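Local coordinates for RNA-binding protein RO60 (Deinococcus radiodurans, PDB 2NVO), which binds small RNAs that accumulate during recovery from ultraviolet irradiation and contributes to the resistance of the bacterium to that radiation, at residues N269-T272 with W273-N277; A306-R310 with G311-P315. All coordinates share one frame; numbering follows the deposited sequence.

Interaction 1. Residues N269-T272 with W273-N277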
loop_
_atom_site.group_PDB
_atom_site.type_symbol
_atom_site.label_atom_id
_atom_site.label_comp_id
_atom_site.label_asym_id
_atom_site.label_seq_id
_atom_site.Cartn_x
_atom_site.Cartn_y
_atom_site.Cartn_z
ATOM N N ASN A 269 20.121 -5.077 -0.082
ATOM C CA ASN A 269 18.786 -4.500 -0.090
ATOM C C ASN A 269 18.711 -3.093 0.484
ATOM O O ASN A 269 19.562 -2.684 1.269
ATOM C CB ASN A 269 17.784 -5.436 0.588
ATOM C CG ASN A 269 17.002 -6.265 -0.415
ATOM O OD1 ASN A 269 16.068 -5.770 -1.055
ATOM N ND2 ASN A 269 17.377 -7.528 -0.560
ATOM N N GLY A 270 17.681 -2.361 0.074
ATOM C CA GLY A 270 17.477 -0.999 0.523
ATOM C C GLY A 270 16.853 -0.875 1.900
ATOM O O GLY A 270 16.778 -1.843 2.667
ATOM N N LEU A 271 16.400 0.337 2.203
ATOM C CA LEU A 271 15.915 0.696 3.531
ATOM C C LEU A 271 14.566 0.064 3.869
ATOM O O LEU A 271 14.344 -0.387 4.993
ATOM C CB LEU A 271 15.841 2.219 3.652
ATOM C CG LEU A 271 15.546 2.828 5.021
ATOM C CD1 LEU A 271 16.299 2.115 6.144
ATOM C CD2 LEU A 271 15.881 4.312 4.990
ATOM N N THR A 272 13.665 0.040 2.899
ATOM C CA THR A 272 12.363 -0.577 3.104
ATOM C C THR A 272 12.520 -2.017 3.579
ATOM O O THR A 272 11.932 -2.412 4.589
ATOM C CB THR A 272 11.529 -0.536 1.822
ATOM O OG1 THR A 272 11.546 0.798 1.294
ATOM C CG2 THR A 272 10.094 -0.953 2.113
ATOM N N TRP A 273 13.337 -2.785 2.860
ATOM C CA TRP A 273 13.661 -4.157 3.235
ATOM C C TRP A 273 14.184 -4.202 4.656
ATOM O O TRP A 273 13.749 -5.017 5.480
ATOM C CB TRP A 273 14.724 -4.745 2.291
ATOM C CG TRP A 273 15.036 -6.197 2.571
ATOM C CD1 TRP A 273 14.445 -7.287 1.986
ATOM C CD2 TRP A 273 15.988 -6.722 3.512
ATOM N NE1 TRP A 273 14.974 -8.447 2.502
ATOM C CE2 TRP A 273 15.922 -8.129 3.437
ATOM C CE3 TRP A 273 16.896 -6.137 4.401
ATOM C CZ2 TRP A 273 16.721 -8.958 4.223
ATOM C CZ3 TRP A 273 17.688 -6.962 5.182
ATOM C CH2 TRP A 273 17.595 -8.359 5.089
ATOM N N LEU A 274 15.143 -3.319 4.933
ATOM C CA LEU A 274 15.783 -3.265 6.236
ATOM C C LEU A 274 14.760 -3.028 7.345
ATOM O O LEU A 274 14.817 -3.653 8.409
ATOM C CB LEU A 274 16.853 -2.168 6.252
ATOM C CG LEU A 274 17.657 -2.157 7.548
ATOM C CD1 LEU A 274 18.230 -3.539 7.801
ATOM C CD2 LEU A 274 18.762 -1.103 7.531
ATOM N N LEU A 275 13.829 -2.115 7.092
ATOM C CA LEU A 275 12.808 -1.787 8.084
ATOM C C LEU A 275 11.967 -3.005 8.471
ATOM O O LEU A 275 11.731 -3.255 9.656
ATOM C CB LEU A 275 11.927 -0.647 7.586
ATOM C CG LEU A 275 12.632 0.703 7.662
ATOM C CD1 LEU A 275 11.854 1.775 6.900
ATOM C CD2 LEU A 275 12.829 1.084 9.103
ATOM N N ARG A 276 11.542 -3.784 7.484
ATOM C CA ARG A 276 10.727 -4.957 7.796
ATOM C C ARG A 276 11.527 -6.190 8.187
ATOM O O ARG A 276 10.945 -7.234 8.460
ATOM C CB ARG A 276 9.748 -5.284 6.666
ATOM C CG ARG A 276 10.376 -5.574 5.327
ATOM C CD ARG A 276 9.350 -6.199 4.376
ATOM N NE ARG A 276 9.573 -5.761 2.997
ATOM C CZ ARG A 276 10.310 -6.418 2.105
ATOM N NH1 ARG A 276 10.892 -7.570 2.431
ATOM N NH2 ARG A 276 10.458 -5.925 0.878
ATOM N N ASN A 277 12.855 -6.073 8.251
ATOM C CA ASN A 277 13.680 -7.246 8.510
ATOM C C ASN A 277 14.529 -7.200 9.779
ATOM O O ASN A 277 15.307 -8.123 10.042
ATOM C CB ASN A 277 14.524 -7.599 7.276
ATOM C CG ASN A 277 13.729 -8.358 6.225
ATOM O OD1 ASN A 277 13.482 -9.548 6.373
ATOM N ND2 ASN A 277 13.340 -7.677 5.157
#

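Interaction 2. Residues A306-R310 with G311-P315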
loop_
_atom_site.group_PDB
_atom_site.type_symbol
_atom_site.label_atom_id
_atom_site.label_comp_id
_atom_site.label_asym_id
_atom_site.label_seq_id
_atom_site.Cartn_x
_atom_site.Cartn_y
_atom_site.Cartn_z
ATOM N N ALA A 306 19.130 10.893 3.079
ATOM C CA ALA A 306 19.052 10.654 1.647
ATOM C C ALA A 306 18.385 9.317 1.334
ATOM O O ALA A 306 17.687 9.176 0.337
ATOM C CB ALA A 306 20.445 10.725 1.023
ATOM N N ALA A 307 18.600 8.331 2.185
ATOM C CA ALA A 307 18.017 7.022 1.952
ATOM C C ALA A 307 16.539 7.025 2.369
ATOM O O ALA A 307 15.712 6.358 1.752
ATOM C CB ALA A 307 18.797 5.945 2.699
ATOM N N LEU A 308 16.224 7.781 3.420
ATOM C CA LEU A 308 14.842 7.981 3.839
ATOM C C LEU A 308 14.027 8.649 2.719
ATOM O O LEU A 308 12.918 8.205 2.387
ATOM C CB LEU A 308 14.801 8.817 5.122
ATOM C CG LEU A 308 15.233 8.097 6.409
ATOM C CD1 LEU A 308 15.474 9.069 7.540
ATOM C CD2 LEU A 308 14.204 7.023 6.820
ATOM N N LYS A 309 14.586 9.708 2.132
ATOM C CA LYS A 309 13.895 10.448 1.077
ATOM C C LYS A 309 13.687 9.614 -0.175
ATOM O O LYS A 309 12.581 9.542 -0.703
ATOM C CB LYS A 309 14.649 11.736 0.725
ATOM C CG LYS A 309 14.059 12.501 -0.457
ATOM C CD LYS A 309 14.883 13.746 -0.778
ATOM C CE LYS A 309 14.172 14.656 -1.776
ATOM N NZ LYS A 309 13.869 13.968 -3.070
ATOM N N ARG A 310 14.752 8.982 -0.651
ATOM C CA ARG A 310 14.686 8.208 -1.885
ATOM C C ARG A 310 13.803 6.976 -1.746
ATOM O O ARG A 310 13.159 6.546 -2.706
ATOM C CB ARG A 310 16.095 7.815 -2.348
ATOM C CG ARG A 310 16.129 6.746 -3.435
ATOM C CD ARG A 310 17.536 6.599 -3.987
ATOM N NE ARG A 310 18.537 6.913 -2.972
ATOM C CZ ARG A 310 19.174 6.007 -2.236
ATOM N NH1 ARG A 310 18.924 4.714 -2.409
ATOM N NH2 ARG A 310 20.066 6.396 -1.327
ATOM N N GLY A 311 13.772 6.414 -0.542
ATOM C CA GLY A 311 12.922 5.274 -0.253
ATOM C C GLY A 311 11.505 5.701 0.093
ATOM O O GLY A 311 10.628 4.858 0.297
ATOM N N ARG A 312 11.284 7.010 0.176
ATOM C CA ARG A 312 9.953 7.541 0.461
ATOM C C ARG A 312 9.341 6.929 1.726
ATOM O O ARG A 312 8.171 6.541 1.739
ATOM C CB ARG A 312 9.024 7.310 -0.738
ATOM C CG ARG A 312 9.500 7.976 -2.027
ATOM C CD ARG A 312 8.370 8.112 -3.043
ATOM N NE ARG A 312 8.347 7.036 -4.035
ATOM C CZ ARG A 312 7.633 5.918 -3.922
ATOM N NH1 ARG A 312 6.880 5.704 -2.849
ATOM N NH2 ARG A 312 7.675 5.007 -4.885
ATOM N N ILE A 313 10.141 6.846 2.785
ATOM C CA ILE A 313 9.679 6.269 4.045
ATOM C C ILE A 313 8.726 7.226 4.742
ATOM O O ILE A 313 9.047 8.398 4.964
ATOM C CB ILE A 313 10.856 5.908 4.989
ATOM C CG1 ILE A 313 11.825 4.946 4.289
ATOM C CG2 ILE A 313 10.347 5.278 6.273
ATOM C CD1 ILE A 313 11.156 3.787 3.613
ATOM N N HIS A 314 7.534 6.724 5.056
ATOM C CA HIS A 314 6.523 7.516 5.722
ATOM C C HIS A 314 6.799 7.381 7.211
ATOM O O HIS A 314 7.315 6.364 7.639
ATOM C CB HIS A 314 5.146 6.963 5.376
ATOM C CG HIS A 314 4.014 7.830 5.827
ATOM N ND1 HIS A 314 3.491 7.763 7.099
ATOM C CD2 HIS A 314 3.303 8.778 5.173
ATOM C CE1 HIS A 314 2.495 8.624 7.205
ATOM N NE2 HIS A 314 2.367 9.258 6.056
ATOM N N PRO A 315 6.485 8.413 8.000
ATOM C CA PRO A 315 6.736 8.289 9.436
ATOM C C PRO A 315 6.086 7.028 10.051
ATOM O O PRO A 315 6.704 6.391 10.892
ATOM C CB PRO A 315 6.144 9.584 10.010
ATOM C CG PRO A 315 6.196 10.556 8.865
ATOM C CD PRO A 315 5.937 9.730 7.634
#

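Interaction 1. Residues N269-T272 with W273-N277
Asn-269 lies over one face of the Trp-273 indole, its amide plane only 16° from the ring plane, and the two stack. Asn-269 CB makes a CH-pi contact 3.9 Å from the centroid of the Trp-273 five-membered ring; its nearest ring atom is CG, at 3.5 Å, while the amide extends above the CD1 and NE1 side. On the opposite face, near the rim, sits Asn-277 ND2, which donates a 2.7 Å hydrogen bond to Trp-273 O. With CG anti to the backbone N (chi1 -176°), the indole lies along the helix flank between the two asparagines. The Arg-276 guanidinium has Trp-273 CA over its centre and Thr-272 O placed obliquely. From the N-cap, Gly-270, the first turn is closed by Leu-274 N to Gly-270 O at 3.2 Å, Leu-275 N to Leu-271 O at 2.8 Å and Arg-276 N to Thr-272 O at 3.2 Å. Leu-271 CD1 meets Leu-274 CD2 at 4.3 Å and Leu-275 CG at 4.2 Å, an apolar ridge away from the indole. In this TROVE-domain helix start, Trp-273 packs on Tyr-262, Ala-265 and Met-266 of helix 259-266, whereas the leucines face Leu-302 of helix 292-302, and Leu-271 also reaches helix 305-310.

Interaction 2. Residues A306-R310 with G311-P315
Hydrogen bonds of the backbone link Ala-307, Leu-308 and Lys-309 to the residues that follow helix 305-310. Gly-311 N reaches Ala-307 O at 3.0 Å, an i to i-4 bond with its donor above the carbonyl plane. Ile-313 N binds Leu-308 O at 3.1 Å, nearly straight (N-H...O 170°) and in the carbonyl plane, the 6→1 bond. Arg-312 N meets Lys-309 O at 3.0 Å from well above the carbonyl plane, the more bent 5→2 bond. Together with the positive phi of Arg-312 (53°), these last two bonds make a Schellman motif.

The apolar part is one pair across the turn. Leu-308 CD2 lies 4.0 Å from both Ile-313 CB and Ile-313 CG1, the two side chains crossing at about a right angle. Ile-313 CG1 stands beside its own backbone N (chi1 -57°), which turns it back toward Leu-308 and also sets it 3.9 Å from Leu-308 O. The apolar contact joins the same two residues as the 6→1 bond, the hydrophobic pairing common at Schellman ends.

Capping of the next helix follows at once: His-314 ND1 accepts Leu-316 N and so caps the start of helix 315-326; Asp-317 OD2 in return takes the His-314 backbone N-H. Leu-308 and Ile-313 pack against helix 271-283, Leu-308 also touches Leu-353 of helix 341-354, and Pro-315 lies against helices 341-354 and 388-402.

Overall arrangement
Interaction 1 starts helix 271-283 and interaction 2 ends helix 305-310, with helix 292-302 between them along the chain. Their centres lie about 11 Å apart, and they touch directly: Leu-271 CD2 packs 3.7 Å from Leu-308 CD2, and Leu-275 CD1 lies 3.9 Å from Ile-313 CG2. The leucine flank of one helix start is therefore joined to the apolar pair of the other helix's end. Both belong to the TROVE domain, whose helical repeats form the horseshoe. Interaction 1 falls in a region that probably binds RNA, as in relatives, while Pro-315 of interaction 2 reaches helix 388-402 of the VWFA-like domain, which closes the ring.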